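Local coordinates for protein peroxinectin A (Dictyostelium discoideum, PDB 6ERC) that is a secreted haem peroxidase that uses hydrogen peroxide to oxidise phenolic donors, iodide and thiocyanate, at residues D246-R249 against V250-S254; R240-P243 against E244-D247; L377-A380 against S381-Q385; K99-Q102 against Y103-P106. All blocks are in the same frame, centred on the assembly; numbering follows the deposited sequence.

Interaction 1 (D246-R249 against V250-S254); sequences DDER and VFQQS
Two pairs of side chains, Arg249 with Gln253 and Glu248 with Gln252, are each tied one helical turn apart in the first turns of helix 247-275. In the first pair the guanidinium comes side-on and gives two hydrogen bonds to one oxygen: Arg249 NH2 lies 2.8 Å and Arg249 NE 3.0 Å from Gln253 OE1. That oxygen sits almost in the guanidinium plane, and NE meets it in the carbonyl plane on a lone pair. With its CG anti to the backbone N (chi1 178°) and a bend at chi2, Arg249 runs alongside Gln253, pointing the same way. The amide is held at its other end too, since Gln253 NE2 donates to Val481 O. In the second pair Gln252 NE2 donates to Glu248 OE2 over 2.8 Å, nearly straight, reaching the oxygen from above the carboxylate plane. Gln252 NE2 is also hydrogen-bonded to Tyr7 OH, and the other carboxylate oxygen of Glu248 forms a salt bridge with Arg167, which also pairs with Asp247.

Backbone bonds complete the turns: Val250 N to Asp246 O, Phe251 N to Asp247 O, Gln252 N to Glu248 O and Gln253 N to Arg249 O. Ser254 OG and Ser254 N reach Val250 O from opposite faces of its carbonyl plane.

The capping bond comes from Asp246, whose OD1 accepts from Arg249 N at 2.9 Å. On the buried face Val250 and Ser254 lie against helix 218-241 and Phe251 meets Tyr156 at about a right angle. This is an Asp N-cap, the classic way to begin an alpha-helix, here followed by two i to i+4 side-chain pairs along its first turns.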
# COMPACT_ATOMS: atom_id res chain seq x y z
N ASP A 246 -3.17 -34.43 3.68
CA ASP A 246 -3.68 -33.96 4.95
C ASP A 246 -3.99 -32.46 4.88
O ASP A 246 -3.80 -31.80 3.85
CB ASP A 246 -2.68 -34.27 6.07
CG ASP A 246 -1.32 -33.65 5.83
OD1 ASP A 246 -1.21 -32.70 5.03
OD2 ASP A 246 -0.34 -34.13 6.45
N ASP A 247 -4.48 -31.92 6.00
CA ASP A 247 -4.88 -30.51 6.03
C ASP A 247 -3.73 -29.58 5.66
O ASP A 247 -3.93 -28.59 4.95
CB ASP A 247 -5.42 -30.17 7.42
CG ASP A 247 -5.49 -28.67 7.66
OD1 ASP A 247 -6.40 -28.02 7.12
OD2 ASP A 247 -4.62 -28.15 8.39
N GLU A 248 -2.52 -29.89 6.14
CA GLU A 248 -1.39 -29.01 5.88
C GLU A 248 -1.04 -28.97 4.39
O GLU A 248 -0.71 -27.91 3.86
CB GLU A 248 -0.18 -29.45 6.70
CG GLU A 248 1.03 -28.53 6.59
CD GLU A 248 0.79 -27.14 7.18
OE1 GLU A 248 -0.15 -26.97 7.98
OE2 GLU A 248 1.55 -26.21 6.83
N ARG A 249 -1.10 -30.12 3.72
CA ARG A 249 -0.74 -30.16 2.30
C ARG A 249 -1.77 -29.43 1.45
O ARG A 249 -1.41 -28.72 0.50
CB ARG A 249 -0.59 -31.61 1.83
CG ARG A 249 -0.25 -31.76 0.34
CD ARG A 249 1.08 -31.12 -0.02
NE ARG A 249 1.31 -31.11 -1.47
CZ ARG A 249 1.80 -32.13 -2.16
NH1 ARG A 249 2.11 -33.27 -1.55
NH2 ARG A 249 1.97 -32.02 -3.47
N VAL A 250 -3.06 -29.60 1.75
CA VAL A 250 -4.08 -28.90 0.99
C VAL A 250 -3.94 -27.40 1.18
O VAL A 250 -4.08 -26.62 0.22
CB VAL A 250 -5.49 -29.39 1.39
CG1 VAL A 250 -6.56 -28.63 0.62
CG2 VAL A 250 -5.62 -30.88 1.14
N PHE A 251 -3.67 -26.96 2.41
CA PHE A 251 -3.50 -25.54 2.67
C PHE A 251 -2.35 -24.97 1.85
O PHE A 251 -2.51 -23.97 1.14
CB PHE A 251 -3.27 -25.30 4.16
CG PHE A 251 -2.80 -23.91 4.47
CD1 PHE A 251 -3.72 -22.88 4.60
CD2 PHE A 251 -1.45 -23.63 4.60
CE1 PHE A 251 -3.29 -21.59 4.87
CE2 PHE A 251 -1.03 -22.35 4.87
CZ PHE A 251 -1.94 -21.33 5.01
N GLN A 252 -1.17 -25.58 1.95
CA GLN A 252 0.00 -25.05 1.26
C GLN A 252 -0.22 -24.98 -0.25
O GLN A 252 0.08 -23.97 -0.88
CB GLN A 252 1.23 -25.90 1.59
CG GLN A 252 1.66 -25.84 3.05
CD GLN A 252 1.95 -24.42 3.53
OE1 GLN A 252 2.15 -23.51 2.73
NE2 GLN A 252 1.96 -24.24 4.84
N GLN A 253 -0.75 -26.06 -0.83
CA GLN A 253 -1.06 -26.04 -2.26
C GLN A 253 -2.05 -24.93 -2.59
O GLN A 253 -1.98 -24.32 -3.66
CB GLN A 253 -1.59 -27.40 -2.70
CG GLN A 253 -0.55 -28.51 -2.67
CD GLN A 253 0.44 -28.49 -3.84
OE1 GLN A 253 1.34 -29.33 -3.90
NE2 GLN A 253 0.28 -27.54 -4.76
N SER A 254 -3.00 -24.67 -1.69
CA SER A 254 -3.93 -23.56 -1.89
C SER A 254 -3.24 -22.22 -1.68
O SER A 254 -3.44 -21.29 -2.47
CB SER A 254 -5.13 -23.71 -0.96
OG SER A 254 -5.82 -24.92 -1.19

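Interaction 2 (R240-P243 against E244-D247); sequences RLHP and EWDD
An offset aromatic stack between His242 and Trp245 closes the surface turn that joins helix 218-241 to helix 247-275. The imidazole lies flat over the six-membered ring of the indole, with centroids 3.6 Å apart and planes only 6° from parallel. His242 CB continues the overlap as a CH-pi contact, 3.4 Å from the centroid of the Trp245 five-membered ring. The two side chains lie side by side, pointing the same way from the two ends of the turn, with CG anti to the carbonyl carbon in each.

That turn is a type I beta turn from His242 to Trp245, with Pro243 and Glu244 at its middle positions. Its hydrogen bond runs from Trp245 N to His242 O over 3.1 Å, the donor standing well above the carbonyl plane.

Glu244 folds back over the turn. Its OE2 comes to the edge of the imidazole, 3.7 Å from His242 ND1, while OE1 lies 3.2 Å from Pro243 N, which has no hydrogen to give. The other nitrogen of the histidine, NE2, is hydrogen-bonded to Glu484, which, with the stack, probably holds the ring in this rotation. Beyond the stack, Trp245 makes a cation-pi contact with Arg249 and touches Val250 and Gln253 on the following helix.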
# COMPACT_ATOMS: atom_id res chain seq x y z
N ARG A 240 -10.71 -33.01 -2.93
CA ARG A 240 -11.34 -34.05 -3.74
C ARG A 240 -10.33 -34.72 -4.66
O ARG A 240 -10.35 -35.95 -4.82
CB ARG A 240 -12.49 -33.46 -4.55
CG ARG A 240 -13.73 -33.13 -3.74
CD ARG A 240 -14.87 -32.64 -4.63
NE ARG A 240 -15.32 -33.65 -5.59
CZ ARG A 240 -16.20 -34.61 -5.32
NH1 ARG A 240 -16.74 -34.71 -4.11
NH2 ARG A 240 -16.54 -35.49 -6.26
N LEU A 241 -9.43 -33.94 -5.26
CA LEU A 241 -8.46 -34.51 -6.19
C LEU A 241 -7.45 -35.39 -5.46
O LEU A 241 -7.04 -36.43 -5.99
CB LEU A 241 -7.74 -33.39 -6.94
CG LEU A 241 -8.04 -33.28 -8.44
CD1 LEU A 241 -9.53 -33.11 -8.69
CD2 LEU A 241 -7.27 -32.11 -9.04
N HIS A 242 -7.05 -35.00 -4.25
CA HIS A 242 -6.03 -35.73 -3.49
C HIS A 242 -6.56 -35.98 -2.08
O HIS A 242 -6.24 -35.24 -1.14
CB HIS A 242 -4.72 -34.95 -3.44
CG HIS A 242 -4.26 -34.46 -4.78
ND1 HIS A 242 -3.43 -35.20 -5.60
CD2 HIS A 242 -4.52 -33.31 -5.45
CE1 HIS A 242 -3.19 -34.52 -6.71
NE2 HIS A 242 -3.84 -33.38 -6.64
N PRO A 243 -7.38 -37.02 -1.90
CA PRO A 243 -7.85 -37.36 -0.55
C PRO A 243 -6.73 -37.78 0.38
O PRO A 243 -6.90 -37.72 1.60
CB PRO A 243 -8.84 -38.50 -0.79
CG PRO A 243 -9.24 -38.37 -2.22
CD PRO A 243 -8.04 -37.84 -2.93
N GLU A 244 -5.58 -38.21 -0.16
CA GLU A 244 -4.46 -38.61 0.68
C GLU A 244 -3.76 -37.41 1.31
O GLU A 244 -3.03 -37.59 2.29
CB GLU A 244 -3.45 -39.43 -0.14
CG GLU A 244 -2.72 -38.66 -1.25
CD GLU A 244 -3.53 -38.55 -2.53
OE1 GLU A 244 -4.75 -38.81 -2.49
OE2 GLU A 244 -2.94 -38.21 -3.58
N TRP A 245 -3.97 -36.21 0.78
CA TRP A 245 -3.33 -35.02 1.33
C TRP A 245 -3.99 -34.61 2.64
O TRP A 245 -5.21 -34.44 2.71
CB TRP A 245 -3.42 -33.87 0.33
CG TRP A 245 -2.55 -34.01 -0.88
CD1 TRP A 245 -1.68 -35.03 -1.15
CD2 TRP A 245 -2.45 -33.10 -1.97
NE1 TRP A 245 -1.05 -34.80 -2.35
CE2 TRP A 245 -1.51 -33.62 -2.88
CE3 TRP A 245 -3.07 -31.88 -2.28
CZ2 TRP A 245 -1.17 -32.98 -4.07
CZ3 TRP A 245 -2.74 -31.24 -3.46
CH2 TRP A 245 -1.80 -31.79 -4.34
N ASP A 246 -3.17 -34.43 3.68
CA ASP A 246 -3.68 -33.96 4.95
C ASP A 246 -3.99 -32.46 4.88
O ASP A 246 -3.80 -31.80 3.85
CB ASP A 246 -2.68 -34.27 6.07
CG ASP A 246 -1.32 -33.65 5.83
OD1 ASP A 246 -1.21 -32.70 5.03
OD2 ASP A 246 -0.34 -34.13 6.45
N ASP A 247 -4.48 -31.92 6.00
CA ASP A 247 -4.88 -30.51 6.03
C ASP A 247 -3.73 -29.58 5.66
O ASP A 247 -3.93 -28.59 4.95
CB ASP A 247 -5.42 -30.17 7.42
CG ASP A 247 -5.49 -28.67 7.66
OD1 ASP A 247 -6.40 -28.02 7.12
OD2 ASP A 247 -4.62 -28.15 8.39

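Interaction 3 (L377-A380 against S381-Q385); sequences LDLA and SRNLQ. With HEM (protoporphyrin IX containing Fe), chain F.
Arg382 and Leu379 touch the haem from the first turn of helix 379-390. Arg382 NE donates to haem O2A over 2.9 Å, at a bent N-H...O angle of 136°, and the propionate oxygen lies obliquely to the guanidinium. The chain of Arg382 first runs past the backbone, its CG 3.3 Å from Asp378 O, and then bends at chi3 (75°) to bring NE round to the propionate. Arg386, which is also hydrogen-bonded to the haem, stands close by, so two arginines gather at this edge of the cofactor. Leu379 meets the porphyrin with its methyl groups: CD1 is 3.7 Å from haem C3A, and CD2 is 3.9 Å from haem CHB.

One shell out, Asp378 is the N-cap of the helix that carries both residues. Its OD1 accepts a weak bond from Ser381 N at 3.2 Å, while Ser381 OG donates to Asp378 OD2 at 2.6 Å, coming from above the carboxylate plane. OD2 also takes a salt bridge from Arg49 and a hydrogen bond from Ser52, both on helix 48-56. An alanine at Asp378 would remove the cap and is likely to leave Ser381 OG without its acceptor and take from Arg49 one of its two carboxylate partners.

Behind this, backbone bonds set the turn, with Arg382 N to Asp378 O at 2.9 Å, Asn383 N to Leu379 O and Leu384 N to Ala380 O. Asn383 lays its amide beside the Leu379 carbonyl, and its OD1 is bonded to Arg302, which is itself hydrogen-bonded to the haem. Ala380 and Leu384 pack on helix 48-56.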
# COMPACT_ATOMS: atom_id res chain seq x y z
N LEU A 377 -6.42 13.71 11.91
CA LEU A 377 -5.22 13.29 11.20
C LEU A 377 -5.23 13.86 9.79
O LEU A 377 -6.29 14.11 9.21
CB LEU A 377 -5.11 11.76 11.16
CG LEU A 377 -6.25 11.01 10.47
CD1 LEU A 377 -5.91 10.70 9.01
CD2 LEU A 377 -6.57 9.74 11.24
N ASP A 378 -4.03 14.06 9.25
CA ASP A 378 -3.83 14.59 7.90
C ASP A 378 -2.86 13.65 7.20
O ASP A 378 -1.67 13.60 7.55
CB ASP A 378 -3.29 16.02 7.94
CG ASP A 378 -3.05 16.60 6.56
OD1 ASP A 378 -3.15 15.87 5.56
OD2 ASP A 378 -2.76 17.82 6.48
N LEU A 379 -3.36 12.90 6.22
CA LEU A 379 -2.52 11.92 5.55
C LEU A 379 -1.45 12.58 4.69
O LEU A 379 -0.33 12.06 4.59
CB LEU A 379 -3.39 10.98 4.70
CG LEU A 379 -2.69 9.78 4.06
CD1 LEU A 379 -1.85 9.00 5.07
CD2 LEU A 379 -3.73 8.87 3.44
N ALA A 380 -1.76 13.72 4.08
CA ALA A 380 -0.74 14.47 3.37
C ALA A 380 0.39 14.88 4.31
O ALA A 380 1.57 14.71 3.98
CB ALA A 380 -1.36 15.70 2.71
N SER A 381 0.04 15.41 5.48
CA SER A 381 1.07 15.79 6.45
C SER A 381 1.86 14.58 6.93
O SER A 381 3.09 14.64 7.04
CB SER A 381 0.42 16.50 7.64
OG SER A 381 -0.27 17.66 7.23
N ARG A 382 1.18 13.47 7.22
CA ARG A 382 1.87 12.27 7.66
C ARG A 382 2.90 11.82 6.63
O ARG A 382 3.99 11.37 6.99
CB ARG A 382 0.87 11.15 7.95
CG ARG A 382 0.04 11.38 9.20
CD ARG A 382 -0.71 10.12 9.64
NE ARG A 382 0.18 9.13 10.26
CZ ARG A 382 0.59 9.18 11.52
NH1 ARG A 382 0.22 10.18 12.31
NH2 ARG A 382 1.40 8.24 12.00
N ASN A 383 2.58 11.95 5.35
CA ASN A 383 3.53 11.56 4.31
C ASN A 383 4.74 12.48 4.32
O ASN A 383 5.89 12.00 4.29
CB ASN A 383 2.84 11.58 2.94
CG ASN A 383 1.72 10.56 2.84
OD1 ASN A 383 1.78 9.49 3.43
ND2 ASN A 383 0.68 10.90 2.10
N LEU A 384 4.52 13.79 4.36
CA LEU A 384 5.64 14.73 4.42
C LEU A 384 6.52 14.45 5.63
O LEU A 384 7.75 14.41 5.52
CB LEU A 384 5.11 16.17 4.47
CG LEU A 384 4.89 16.88 3.13
CD1 LEU A 384 6.21 17.09 2.39
CD2 LEU A 384 3.92 16.11 2.25
N GLN A 385 5.91 14.24 6.80
CA GLN A 385 6.68 13.87 7.98
C GLN A 385 7.51 12.63 7.72
O GLN A 385 8.71 12.59 8.02
CB GLN A 385 5.74 13.65 9.16
CG GLN A 385 5.09 14.90 9.67
CD GLN A 385 6.02 15.75 10.51
OE1 GLN A 385 6.36 16.87 10.14
NE2 GLN A 385 6.45 15.21 11.65
CHA HEM F . 0.82 4.30 4.04
CHB HEM F . -3.89 5.20 4.63
CHC HEM F . -4.65 4.17 -0.07
CHD HEM F . 0.11 3.51 -0.69
C1A HEM F . -0.37 4.69 4.58
C2A HEM F . -0.56 5.23 5.91
C3A HEM F . -1.86 5.49 6.08
C4A HEM F . -2.54 5.11 4.86
CMA HEM F . -2.54 6.07 7.34
CAA HEM F . 0.58 5.48 6.91
CBA HEM F . 0.71 6.99 7.07
CGA HEM F . 2.09 7.33 7.55
O1A HEM F . 3.07 7.07 6.82
O2A HEM F . 2.21 7.89 8.67
C1B HEM F . -4.50 4.98 3.42
C2B HEM F . -5.91 5.08 3.17
C3B HEM F . -6.13 4.79 1.88
C4B HEM F . -4.85 4.50 1.26
CMB HEM F . -6.92 5.45 4.28
CAB HEM F . -7.46 4.75 1.09
CBB HEM F . -8.64 5.10 1.62
C1C HEM F . -3.43 3.91 -0.65
C2C HEM F . -3.20 3.58 -2.05
C3C HEM F . -1.88 3.39 -2.22
C4C HEM F . -1.25 3.60 -0.94
CMC HEM F . -4.36 3.49 -3.07
CAC HEM F . -1.02 3.03 -3.46
CBC HEM F . -1.47 2.79 -4.69
C1D HEM F . 0.71 3.62 0.54
C2D HEM F . 2.10 3.37 0.83
C3D HEM F . 2.29 3.60 2.13
C4D HEM F . 1.03 3.99 2.72
CMD HEM F . 3.15 2.95 -0.21
CAD HEM F . 3.59 3.45 2.94
CBD HEM F . 3.73 1.96 3.21
CGD HEM F . 4.38 1.71 4.55
O1D HEM F . 3.65 1.71 5.58
O2D HEM F . 5.62 1.51 4.61
NA HEM F . -1.61 4.63 3.97
NB HEM F . -3.88 4.63 2.23
NC HEM F . -2.22 3.91 -0.01
ND HEM F . 0.08 3.99 1.71
FE HEM F . -1.88 4.25 1.98

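Interaction 4 (K99-Q102 against Y103-P106); sequences KCDQ and YFDP
The tight part of this contact is the carboxylate of Asp101, folded over the backbone of Tyr103 and Phe104. Asp101 OD1 accepts two hydrogen bonds, from Tyr103 N at 2.7 Å, met nearly along the C-O bond, and from Phe104 N at 3.1 Å, which approaches from above the carboxylate plane. CG of Asp101 stands anti to its own backbone nitrogen (chi1 -173°), which swings the carboxylate forward over those two amides. This is an Asx turn, with the aspartate accepting from the residue two further on, in the loop between strands 91-96 and 113-124. The second oxygen, OD2, is held by a salt bridge to Arg49 and by Asn53, fastening the loop to helix 48-56. A leucine in place of Asp101 would probably leave the amides of Tyr103 and Phe104 without their acceptor and Arg49 without this charge.

At the other end Asp105 OD2 accepts from Cys100 N at 3.1 Å, again from above its carboxylate plane, while OD1 turns to Ile109 N. Cys100 is also joined by a disulfide to Cys108.

The outer side is looser. Lys99, Gln102 and Pro106 are exposed, and the side chain of Lys99 stays 4.1 Å from Asp105 OD2 at its CG.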
# COMPACT_ATOMS: atom_id res chain seq x y z
N LYS A 99 -0.65 28.14 13.65
CA LYS A 99 -1.61 28.86 14.47
C LYS A 99 -2.81 29.29 13.63
O LYS A 99 -2.65 29.74 12.49
CB LYS A 99 -0.95 30.08 15.13
CG LYS A 99 -1.78 30.72 16.23
CD LYS A 99 -1.04 31.85 16.94
CE LYS A 99 -0.93 33.09 16.07
NZ LYS A 99 -0.41 34.27 16.83
N CYS A 100 -4.01 29.14 14.19
CA CYS A 100 -5.27 29.53 13.56
C CYS A 100 -5.70 28.58 12.45
O CYS A 100 -6.58 28.93 11.65
CB CYS A 100 -5.21 30.96 13.01
SG CYS A 100 -4.89 32.23 14.24
N ASP A 101 -5.12 27.39 12.36
CA ASP A 101 -5.55 26.44 11.34
C ASP A 101 -7.03 26.15 11.51
O ASP A 101 -7.48 25.76 12.59
CB ASP A 101 -4.73 25.16 11.43
CG ASP A 101 -5.03 24.20 10.28
OD1 ASP A 101 -6.18 23.73 10.16
OD2 ASP A 101 -4.10 23.91 9.49
N GLN A 102 -7.80 26.35 10.43
CA GLN A 102 -9.25 26.21 10.51
C GLN A 102 -9.68 24.78 10.82
O GLN A 102 -10.79 24.58 11.34
CB GLN A 102 -9.89 26.66 9.20
CG GLN A 102 -9.61 28.12 8.84
CD GLN A 102 -10.10 29.08 9.90
OE1 GLN A 102 -11.13 28.86 10.52
NE2 GLN A 102 -9.34 30.15 10.12
N TYR A 103 -8.85 23.78 10.52
CA TYR A 103 -9.22 22.39 10.75
C TYR A 103 -8.69 21.83 12.05
O TYR A 103 -9.27 20.87 12.58
CB TYR A 103 -8.73 21.51 9.59
CG TYR A 103 -9.33 21.89 8.25
CD1 TYR A 103 -8.74 22.85 7.45
CD2 TYR A 103 -10.49 21.28 7.80
CE1 TYR A 103 -9.28 23.20 6.23
CE2 TYR A 103 -11.04 21.62 6.58
CZ TYR A 103 -10.44 22.58 5.80
OH TYR A 103 -10.99 22.92 4.59
N PHE A 104 -7.60 22.39 12.60
CA PHE A 104 -7.00 21.82 13.80
C PHE A 104 -6.61 22.88 14.83
O PHE A 104 -5.98 22.53 15.84
CB PHE A 104 -5.76 20.99 13.43
CG PHE A 104 -6.06 19.85 12.50
CD1 PHE A 104 -6.72 18.72 12.96
CD2 PHE A 104 -5.68 19.90 11.17
CE1 PHE A 104 -6.99 17.66 12.11
CE2 PHE A 104 -5.96 18.85 10.31
CZ PHE A 104 -6.61 17.73 10.79
N ASP A 105 -6.96 24.15 14.63
CA ASP A 105 -6.63 25.18 15.61
C ASP A 105 -7.40 26.46 15.32
O ASP A 105 -6.80 27.53 15.17
CB ASP A 105 -5.13 25.45 15.62
CG ASP A 105 -4.72 26.41 16.72
OD1 ASP A 105 -5.41 26.45 17.75
OD2 ASP A 105 -3.71 27.13 16.54
N PRO A 106 -8.73 26.41 15.25
CA PRO A 106 -9.49 27.63 14.94
C PRO A 106 -9.41 28.68 16.04
O PRO A 106 -9.53 29.87 15.75
CB PRO A 106 -10.92 27.12 14.75
CG PRO A 106 -10.98 25.87 15.56
CD PRO A 106 -9.61 25.25 15.46

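In the fold
Along the chain the order is interaction 4, then 2, 1 and 3. Interactions 1 and 2 are one continuous region with centres 8 Å apart, sharing Asp246 and Asp247: the turn leaving helix 218-241 runs straight into the capped start of helix 247-275, and the two contacts touch through Trp245. Interactions 3 and 4 lie on the opposite side of the chain's centre, with centres about 16 Å apart, touching where Leu377 O meets Phe104 CZ. Both reach Arg49 of helix 48-56, through Asp378 and Asp101, so this one arginine ties the disulfide-bearing loop to the helix at the haem. About 42 Å separates the centres of interactions 1 and 3, placing the helix junction far from the cofactor.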